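PDB 5BKA: hydroxylacyl-CoA dehydrogenase, which probably acts in the biosynthesis of the polyketide actinorhodin in Streptomyces coelicolor, as a noncanonical member of the NTF2-like superfamily with a SnoaL-like domain. Local coordinates for residues S16-Q21 with R134-T139. Numbering follows the deposited sequence.
Sequences SFYGHQ and RSRHVT
A buried arginine and a glutamine reach toward each other across the gap between helix 10-26 and strand 132-140: Arg136 meets Gln21 and Tyr18, although the nearest CA atoms, of Tyr18 and Arg136, stay 12.2 Å apart. The arginine chain leaves with CG anti to the backbone N (chi1 166°) and bends at chi3, which carries the guanidinium to the helix. There Arg136 NH2 donates to Gln21 OE1 over 2.9 Å, with an N-H...O angle of 155°. The donor stands above the carbonyl plane of the amide, and the amide and guanidinium planes lie 62° apart, so the two flat groups meet at a steep tilt. Arg136 NH1 is 3.5 Å from Gln21 OE1, and its hydrogen bond goes to Tyr33 OH. Gln21 comes from the opposite direction, extended beyond CG, and its NE2 is anchored on Thr36 OG1, which helps fix which end of the amide faces the arginine. Tyr18 slides alongside, its CE1 3.4 Å from Arg136 NH2 near the guanidinium edge, while its ring packs edge-to-face with Phe80. Asp121 completes the cluster through a salt bridge from OD2 to Arg136 NH2. Were Gln21 an alanine, Arg136 NH2 would probably keep Asp121 but lose its amide acceptor, Thr36 OG1 would lose this partner, and a gap would open beside the guanidinium. The contact thus joins the N-terminal helix to the concave face of the curved sheet of this NTF2-like cone; a carboxylate, an amide oxygen and the Tyr33 hydroxyl each bond to the guanidinium, so its orientation in the buried interior is set by several partners.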
ATOM      1  N   SER B  16      10.167  -4.526  -0.392  1.00 33.76           N
ATOM      2  CA  SER B  16      10.885  -4.199  -1.620  1.00 38.22           C
ATOM      3  C   SER B  16      10.820  -5.351  -2.615  1.00 39.12           C
ATOM      4  O   SER B  16      10.614  -5.141  -3.816  1.00 34.88           O
ATOM      5  CB  SER B  16      12.337  -3.844  -1.301  1.00 36.21           C
ATOM      6  OG  SER B  16      13.062  -3.563  -2.485  1.00 43.20           O
ATOM      7  N   PHE B  17      11.034  -6.578  -2.132  1.00 37.00           N
ATOM      8  CA  PHE B  17      10.893  -7.762  -2.975  1.00 35.50           C
ATOM      9  C   PHE B  17       9.528  -7.790  -3.653  1.00 34.33           C
ATOM     10  O   PHE B  17       9.425  -8.025  -4.861  1.00 34.70           O
ATOM     11  CB  PHE B  17      11.115  -9.021  -2.133  1.00 36.05           C
ATOM     12  CG  PHE B  17      10.916 -10.306  -2.886  1.00 36.51           C
ATOM     13  CD1 PHE B  17      11.908 -10.799  -3.718  1.00 39.15           C
ATOM     14  CD2 PHE B  17       9.741 -11.028  -2.751  1.00 38.51           C
ATOM     15  CE1 PHE B  17      11.728 -11.985  -4.408  1.00 38.77           C
ATOM     16  CE2 PHE B  17       9.555 -12.214  -3.438  1.00 38.11           C
ATOM     17  CZ  PHE B  17      10.550 -12.693  -4.267  1.00 37.77           C
ATOM     18  N   TYR B  18       8.464  -7.538  -2.885  1.00 33.14           N
ATOM     19  CA  TYR B  18       7.119  -7.530  -3.454  1.00 32.26           C
ATOM     20  C   TYR B  18       6.936  -6.377  -4.435  1.00 34.29           C
ATOM     21  O   TYR B  18       6.239  -6.522  -5.446  1.00 32.16           O
ATOM     22  CB  TYR B  18       6.077  -7.445  -2.340  1.00 31.30           C
ATOM     23  CG  TYR B  18       5.857  -8.739  -1.593  1.00 31.56           C
ATOM     24  CD1 TYR B  18       6.172  -9.961  -2.173  1.00 32.38           C
ATOM     25  CD2 TYR B  18       5.328  -8.739  -0.309  1.00 31.19           C
ATOM     26  CE1 TYR B  18       5.971 -11.145  -1.492  1.00 32.85           C
ATOM     27  CE2 TYR B  18       5.122  -9.917   0.378  1.00 31.70           C
ATOM     28  CZ  TYR B  18       5.445 -11.117  -0.218  1.00 32.53           C
ATOM     29  OH  TYR B  18       5.241 -12.294   0.465  1.00 33.26           O
ATOM     30  N   GLY B  19       7.542  -5.223  -4.148  1.00 32.27           N
ATOM     31  CA  GLY B  19       7.389  -4.080  -5.036  1.00 32.41           C
ATOM     32  C   GLY B  19       7.921  -4.352  -6.429  1.00 33.53           C
ATOM     33  O   GLY B  19       7.241  -4.102  -7.427  1.00 33.64           O
ATOM     34  N   HIS B  20       9.149  -4.870  -6.514  1.00 34.63           N
ATOM     35  CA  HIS B  20       9.716  -5.235  -7.809  1.00 35.95           C
ATOM     36  C   HIS B  20       8.957  -6.397  -8.437  1.00 35.85           C
ATOM     37  O   HIS B  20       8.717  -6.406  -9.651  1.00 36.57           O
ATOM     38  CB  HIS B  20      11.195  -5.586  -7.652  1.00 37.35           C
ATOM     39  CG  HIS B  20      12.075  -4.404  -7.383  1.00 38.10           C
ATOM     40  ND1 HIS B  20      12.717  -3.711  -8.387  1.00 39.55           N
ATOM     41  CD2 HIS B  20      12.421  -3.796  -6.225  1.00 37.86           C
ATOM     42  CE1 HIS B  20      13.420  -2.725  -7.858  1.00 41.43           C
ATOM     43  NE2 HIS B  20      13.256  -2.753  -6.547  1.00 39.14           N
ATOM     44  N   GLN B  21       8.579  -7.388  -7.626  1.00 35.19           N
ATOM     45  CA  GLN B  21       7.934  -8.590  -8.148  1.00 37.05           C
ATOM     46  C   GLN B  21       6.613  -8.260  -8.834  1.00 34.86           C
ATOM     47  O   GLN B  21       6.369  -8.679  -9.972  1.00 35.73           O
ATOM     48  CB  GLN B  21       7.725  -9.593  -7.011  1.00 34.89           C
ATOM     49  CG  GLN B  21       7.022 -10.879  -7.404  1.00 41.14           C
ATOM     50  CD  GLN B  21       6.851 -11.824  -6.228  1.00 41.10           C
ATOM     51  OE1 GLN B  21       6.322 -11.446  -5.183  1.00 34.05           O
ATOM     52  NE2 GLN B  21       7.307 -13.061  -6.390  1.00 37.94           N
ATOM     53  N   ARG B 134       9.337 -19.926  -2.617  1.00 41.10           N
ATOM     54  CA  ARG B 134       9.081 -21.351  -2.796  1.00 42.42           C
ATOM     55  C   ARG B 134       7.659 -21.612  -3.272  1.00 46.56           C
ATOM     56  O   ARG B 134       7.446 -22.410  -4.192  1.00 42.70           O
ATOM     57  CB  ARG B 134       9.354 -22.097  -1.490  1.00 50.16           C
ATOM     58  N   SER B 135       6.674 -20.961  -2.654  1.00 39.80           N
ATOM     59  CA  SER B 135       5.282 -21.224  -2.981  1.00 39.17           C
ATOM     60  C   SER B 135       4.448 -19.973  -2.746  1.00 37.39           C
ATOM     61  O   SER B 135       4.758 -19.149  -1.880  1.00 35.98           O
ATOM     62  CB  SER B 135       4.718 -22.389  -2.163  1.00 43.85           C
ATOM     63  OG  SER B 135       4.985 -22.214  -0.786  1.00 45.76           O
ATOM     64  N   ARG B 136       3.383 -19.845  -3.535  1.00 36.12           N
ATOM     65  CA  ARG B 136       2.390 -18.791  -3.357  1.00 35.18           C
ATOM     66  C   ARG B 136       1.004 -19.391  -3.531  1.00 34.38           C
ATOM     67  O   ARG B 136       0.706 -19.971  -4.580  1.00 35.85           O
ATOM     68  CB  ARG B 136       2.601 -17.647  -4.350  1.00 33.04           C
ATOM     69  CG  ARG B 136       1.424 -16.705  -4.441  1.00 36.21           C
ATOM     70  CD  ARG B 136       1.816 -15.413  -5.115  1.00 30.34           C
ATOM     71  NE  ARG B 136       2.626 -14.564  -4.247  1.00 29.74           N
ATOM     72  CZ  ARG B 136       3.433 -13.610  -4.696  1.00 29.49           C
ATOM     73  NH1 ARG B 136       3.535 -13.403  -6.000  1.00 29.81           N
ATOM     74  NH2 ARG B 136       4.138 -12.871  -3.849  1.00 29.16           N
ATOM     75  N   HIS B 137       0.165 -19.261  -2.505  1.00 33.74           N
ATOM     76  CA  HIS B 137      -1.211 -19.741  -2.539  1.00 33.97           C
ATOM     77  C   HIS B 137      -2.142 -18.551  -2.359  1.00 32.12           C
ATOM     78  O   HIS B 137      -2.068 -17.848  -1.345  1.00 31.28           O
ATOM     79  CB  HIS B 137      -1.451 -20.796  -1.458  1.00 35.47           C
ATOM     80  CG  HIS B 137      -0.644 -22.041  -1.648  1.00 43.80           C
ATOM     81  ND1 HIS B 137      -0.413 -22.943  -0.632  1.00 46.83           N
ATOM     82  CD2 HIS B 137      -0.009 -22.534  -2.739  1.00 45.84           C
ATOM     83  CE1 HIS B 137       0.327 -23.938  -1.088  1.00 46.23           C
ATOM     84  NE2 HIS B 137       0.585 -23.715  -2.363  1.00 44.36           N
ATOM     85  N   VAL B 138      -3.015 -18.328  -3.339  1.00 31.71           N
ATOM     86  CA  VAL B 138      -3.927 -17.190  -3.346  1.00 30.13           C
ATOM     87  C   VAL B 138      -5.344 -17.695  -3.119  1.00 30.65           C
ATOM     88  O   VAL B 138      -5.813 -18.591  -3.832  1.00 31.91           O
ATOM     89  CB  VAL B 138      -3.831 -16.399  -4.662  1.00 29.40           C
ATOM     90  CG1 VAL B 138      -4.765 -15.198  -4.630  1.00 27.93           C
ATOM     91  CG2 VAL B 138      -2.396 -15.962  -4.918  1.00 29.24           C
ATOM     92  N   THR B 139      -6.019 -17.127  -2.124  1.00 31.50           N
ATOM     93  CA  THR B 139      -7.425 -17.394  -1.865  1.00 33.71           C
ATOM     94  C   THR B 139      -8.236 -16.125  -2.093  1.00 33.23           C
ATOM     95  O   THR B 139      -7.716 -15.011  -1.985  1.00 31.97           O
ATOM     96  CB  THR B 139      -7.645 -17.905  -0.436  1.00 34.80           C
ATOM     97  OG1 THR B 139      -7.179 -16.926   0.502  1.00 38.46           O
ATOM     98  CG2 THR B 139      -6.896 -19.210  -0.215  1.00 38.94           C
TER